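Long-range contact in dihydropyrimidinase (Brevibacillus agri, PDB 3SFW), which probably catalyses the zinc-dependent hydrolytic ring opening of dihydropyrimidines: residues P52-P64 / G84-S96. Numbering follows the deposited sequence.
Sequences PGGIDPHTHLDMP and GGTTSIVDFCLTS. With ZN (zinc ion), chain F.
D91 OD2 is gripped by two donors from the segment 52-64. The contact joins two neighbouring parallel strands of the amidohydrolase TIM barrel, 54-59 and 86-93. Helix 74-83 lies on the connection between them, a beta-alpha-beta crossover. L61 N gives D91 OD2 a nearly straight bond (2.8 Å, 174°) on its syn lone pair. T59 OG1 donates to D91 OD2 from the anti side, also at 2.8 Å, somewhat out of the carboxylate plane. T59 OG1 can do so because it stands between its own backbone N and carbonyl carbon (chi1 66°). The ladder includes D56 N to S88 O and V90 N to D56 O, both 2.9 Å. Beta bulges shift its register between G54 and I55 and again between D56 and T59. H58 lies within the second bulge and H60 just beyond it. Both bind one zinc through their NE2 atoms, together with D315 and the carboxylated K150. F92 packs against both rings. F92 CE1 sits over one face of H58, 3.3 Å from H58 CD2, in an edge-to-face pair with planes at 67°. Against H60 the F92 ring is nearly parallel but slid aside, with F92 CD1 touching H60 CE1. E262 holds H58 ND1 from outside the two segments. With an alanine at D91, the L61 N-H and the T59 hydroxyl would probably lose their shared acceptor, and the turn after H60 would be less firmly held. L61 CD1 meets I89 CD1 tip to tip at 3.6 Å. One water accepts from H60 ND1 and donates to F92 O at 2.7 Å.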
loop_
_atom_site.group_PDB
_atom_site.type_symbol
_atom_site.label_atom_id
_atom_site.label_comp_id
_atom_site.label_asym_id
_atom_site.label_seq_id
_atom_site.Cartn_x
_atom_site.Cartn_y
_atom_site.Cartn_z
ATOM N N PRO A 52 27.664 20.055 15.415
ATOM C CA PRO A 52 27.807 19.056 16.487
ATOM C C PRO A 52 28.603 17.869 15.952
ATOM O O PRO A 52 28.386 17.443 14.806
ATOM C CB PRO A 52 26.344 18.628 16.794
ATOM C CG PRO A 52 25.484 19.784 16.246
ATOM C CD PRO A 52 26.262 20.209 14.981
ATOM N N GLY A 53 29.508 17.333 16.757
ATOM C CA GLY A 53 30.352 16.236 16.259
ATOM C C GLY A 53 29.448 15.125 15.800
ATOM O O GLY A 53 28.469 14.807 16.472
ATOM N N GLY A 54 29.790 14.488 14.674
ATOM C CA GLY A 54 29.025 13.314 14.248
ATOM C C GLY A 54 29.025 12.226 15.313
ATOM O O GLY A 54 29.963 12.097 16.050
ATOM N N ILE A 55 27.929 11.463 15.416
ATOM C CA ILE A 55 27.894 10.304 16.328
ATOM C C ILE A 55 27.572 9.134 15.441
ATOM O O ILE A 55 26.573 9.155 14.722
ATOM C CB ILE A 55 26.776 10.445 17.386
ATOM C CG1 ILE A 55 27.011 11.727 18.218
ATOM C CG2 ILE A 55 26.720 9.168 18.287
ATOM C CD1 ILE A 55 25.838 12.026 19.165
ATOM N N ASP A 56 28.516 8.193 15.330
ATOM C CA ASP A 56 28.339 7.041 14.463
ATOM C C ASP A 56 27.850 5.857 15.263
ATOM O O ASP A 56 28.577 5.350 16.094
ATOM C CB ASP A 56 29.691 6.658 13.826
ATOM C CG ASP A 56 29.550 5.605 12.713
ATOM O OD1 ASP A 56 28.521 4.915 12.620
ATOM O OD2 ASP A 56 30.509 5.461 11.915
ATOM N N PRO A 57 26.570 5.497 15.112
ATOM C CA PRO A 57 26.018 4.449 15.956
ATOM C C PRO A 57 26.353 3.038 15.449
ATOM O O PRO A 57 25.721 2.070 15.903
ATOM C CB PRO A 57 24.505 4.636 15.811
ATOM C CG PRO A 57 24.325 5.204 14.383
ATOM C CD PRO A 57 25.541 6.153 14.270
ATOM N N HIS A 58 27.229 2.920 14.459
ATOM C CA HIS A 58 27.380 1.615 13.818
ATOM C C HIS A 58 28.837 1.301 13.478
ATOM O O HIS A 58 29.289 1.507 12.347
ATOM C CB HIS A 58 26.465 1.504 12.589
ATOM C CG HIS A 58 26.284 0.096 12.090
ATOM N ND1 HIS A 58 25.131 -0.318 11.451
ATOM C CD2 HIS A 58 27.071 -1.007 12.212
ATOM C CE1 HIS A 58 25.227 -1.612 11.177
ATOM N NE2 HIS A 58 26.393 -2.049 11.634
ATOM N N THR A 59 29.600 0.854 14.490
ATOM C CA THR A 59 31.036 0.550 14.248
ATOM C C THR A 59 31.395 -0.844 14.760
ATOM O O THR A 59 30.706 -1.392 15.619
ATOM C CB THR A 59 31.981 1.595 14.881
ATOM O OG1 THR A 59 31.889 1.553 16.317
ATOM C CG2 THR A 59 31.539 3.045 14.438
ATOM N N HIS A 60 32.448 -1.417 14.181
ATOM C CA HIS A 60 32.937 -2.742 14.539
ATOM C C HIS A 60 34.469 -2.693 14.654
ATOM O O HIS A 60 35.195 -3.232 13.786
ATOM C CB HIS A 60 32.539 -3.772 13.460
ATOM C CG HIS A 60 31.057 -3.905 13.283
ATOM N ND1 HIS A 60 30.269 -4.609 14.171
ATOM C CD2 HIS A 60 30.219 -3.385 12.357
ATOM C CE1 HIS A 60 29.009 -4.578 13.758
ATOM N NE2 HIS A 60 28.949 -3.812 12.672
ATOM N N LEU A 61 34.963 -1.991 15.674
ATOM C CA LEU A 61 36.420 -1.860 15.817
ATOM C C LEU A 61 36.994 -3.103 16.533
ATOM O O LEU A 61 36.411 -3.601 17.515
ATOM C CB LEU A 61 36.735 -0.603 16.644
ATOM C CG LEU A 61 36.112 0.697 16.114
ATOM C CD1 LEU A 61 36.644 1.899 16.931
ATOM C CD2 LEU A 61 36.509 0.884 14.616
ATOM N N ASP A 62 38.172 -3.563 16.085
ATOM C CA ASP A 62 38.820 -4.729 16.669
ATOM C C ASP A 62 37.881 -5.910 16.793
ATOM O O ASP A 62 37.818 -6.577 17.851
ATOM C CB ASP A 62 39.412 -4.383 18.045
ATOM C CG ASP A 62 40.542 -5.331 18.460
ATOM O OD1 ASP A 62 41.373 -5.727 17.604
ATOM O OD2 ASP A 62 40.598 -5.669 19.660
ATOM N N MET A 63 37.091 -6.134 15.757
ATOM C CA MET A 63 36.042 -7.142 15.810
ATOM C C MET A 63 36.558 -8.462 15.220
ATOM O O MET A 63 37.013 -8.505 14.079
ATOM C CB MET A 63 34.862 -6.673 14.944
ATOM C CG MET A 63 33.689 -7.704 14.901
ATOM S SD MET A 63 32.762 -7.461 13.365
ATOM C CE MET A 63 31.356 -8.492 13.572
ATOM N N PRO A 64 36.393 -9.563 15.947
ATOM C CA PRO A 64 36.692 -10.873 15.325
ATOM C C PRO A 64 35.565 -11.306 14.384
ATOM O O PRO A 64 34.410 -11.420 14.821
ATOM C CB PRO A 64 36.756 -11.829 16.536
ATOM C CG PRO A 64 35.810 -11.188 17.566
ATOM C CD PRO A 64 35.857 -9.677 17.325
ATOM N N GLY A 84 37.400 12.379 10.354
ATOM C CA GLY A 84 36.207 12.387 9.507
ATOM C C GLY A 84 35.036 13.187 10.079
ATOM O O GLY A 84 33.968 13.225 9.474
ATOM N N GLY A 85 35.282 13.858 11.200
ATOM C CA GLY A 85 34.259 14.763 11.820
ATOM C C GLY A 85 33.291 14.057 12.740
ATOM O O GLY A 85 32.232 14.607 13.078
ATOM N N THR A 86 33.684 12.871 13.229
ATOM C CA THR A 86 32.829 12.088 14.140
ATOM C C THR A 86 33.500 12.080 15.520
ATOM O O THR A 86 34.674 11.728 15.649
ATOM C CB THR A 86 32.616 10.653 13.584
ATOM O OG1 THR A 86 31.743 10.726 12.450
ATOM C CG2 THR A 86 31.996 9.712 14.639
ATOM N N THR A 87 32.761 12.504 16.542
ATOM C CA THR A 87 33.289 12.643 17.883
ATOM C C THR A 87 32.829 11.566 18.909
ATOM O O THR A 87 33.344 11.532 20.055
ATOM C CB THR A 87 33.031 14.067 18.454
ATOM O OG1 THR A 87 31.638 14.358 18.338
ATOM C CG2 THR A 87 33.813 15.121 17.673
ATOM N N SER A 88 31.803 10.762 18.559
ATOM C CA SER A 88 31.376 9.653 19.418
ATOM C C SER A 88 31.028 8.491 18.524
ATOM O O SER A 88 30.537 8.694 17.388
ATOM C CB SER A 88 30.106 10.065 20.200
ATOM O OG SER A 88 30.497 10.895 21.252
ATOM N N ILE A 89 31.263 7.272 19.010
ATOM C CA ILE A 89 30.837 6.083 18.311
ATOM C C ILE A 89 30.063 5.176 19.242
ATOM O O ILE A 89 30.183 5.284 20.485
ATOM C CB ILE A 89 32.064 5.233 17.764
ATOM C CG1 ILE A 89 32.975 4.772 18.925
ATOM C CG2 ILE A 89 32.884 6.047 16.740
ATOM C CD1 ILE A 89 34.012 3.757 18.465
ATOM N N VAL A 90 29.277 4.273 18.656
ATOM C CA VAL A 90 28.642 3.250 19.463
ATOM C C VAL A 90 28.922 1.946 18.761
ATOM O O VAL A 90 28.515 1.744 17.577
ATOM C CB VAL A 90 27.111 3.471 19.648
ATOM C CG1 VAL A 90 26.611 2.558 20.805
ATOM C CG2 VAL A 90 26.820 4.986 20.001
ATOM N N ASP A 91 29.735 1.123 19.427
ATOM C CA ASP A 91 30.304 -0.083 18.814
ATOM C C ASP A 91 29.550 -1.342 19.266
ATOM O O ASP A 91 29.063 -1.411 20.394
ATOM C CB ASP A 91 31.776 -0.160 19.268
ATOM C CG ASP A 91 32.596 -1.125 18.435
ATOM O OD1 ASP A 91 32.654 -2.307 18.811
ATOM O OD2 ASP A 91 33.163 -0.666 17.395
ATOM N N PHE A 92 29.463 -2.348 18.390
ATOM C CA PHE A 92 28.800 -3.607 18.747
ATOM C C PHE A 92 29.660 -4.592 19.557
ATOM O O PHE A 92 30.540 -5.295 19.001
ATOM C CB PHE A 92 28.261 -4.277 17.461
ATOM C CG PHE A 92 27.104 -3.534 16.859
ATOM C CD1 PHE A 92 27.293 -2.606 15.834
ATOM C CD2 PHE A 92 25.829 -3.769 17.309
ATOM C CE1 PHE A 92 26.244 -1.926 15.282
ATOM C CE2 PHE A 92 24.750 -3.063 16.777
ATOM C CZ PHE A 92 24.970 -2.112 15.769
ATOM N N CYS A 93 29.272 -4.763 20.812
ATOM C CA CYS A 93 29.862 -5.803 21.673
ATOM C C CYS A 93 29.228 -7.161 21.351
ATOM O O CYS A 93 27.999 -7.381 21.526
ATOM C CB CYS A 93 29.604 -5.413 23.131
ATOM S SG CYS A 93 30.111 -6.715 24.294
ATOM N N LEU A 94 30.040 -8.078 20.826
ATOM C CA LEU A 94 29.517 -9.370 20.402
ATOM C C LEU A 94 29.514 -10.345 21.563
ATOM O O LEU A 94 30.366 -10.270 22.442
ATOM C CB LEU A 94 30.377 -9.943 19.292
ATOM C CG LEU A 94 30.568 -9.010 18.106
ATOM C CD1 LEU A 94 31.399 -9.785 17.035
ATOM C CD2 LEU A 94 29.199 -8.544 17.508
ATOM N N THR A 95 28.592 -11.291 21.510
ATOM C CA THR A 95 28.492 -12.329 22.553
ATOM C C THR A 95 28.465 -13.717 21.903
ATOM O O THR A 95 28.209 -13.858 20.713
ATOM C CB THR A 95 27.205 -12.163 23.367
ATOM O OG1 THR A 95 26.056 -12.272 22.495
ATOM C CG2 THR A 95 27.188 -10.817 24.046
ATOM N N SER A 96 28.748 -14.743 22.699
ATOM C CA SER A 96 28.617 -16.125 22.228
ATOM C C SER A 96 27.705 -16.905 23.179
ATOM O O SER A 96 27.626 -16.593 24.361
ATOM C CB SER A 96 30.001 -16.797 22.105
ATOM O OG SER A 96 30.731 -16.709 23.323
HETATM ZN ZN ZN F . 27.331 -3.949 11.320
HETATM O O HOH W 1 31.485 -5.757 16.472
HETATM O O HOH W 2 33.712 -4.368 17.473
#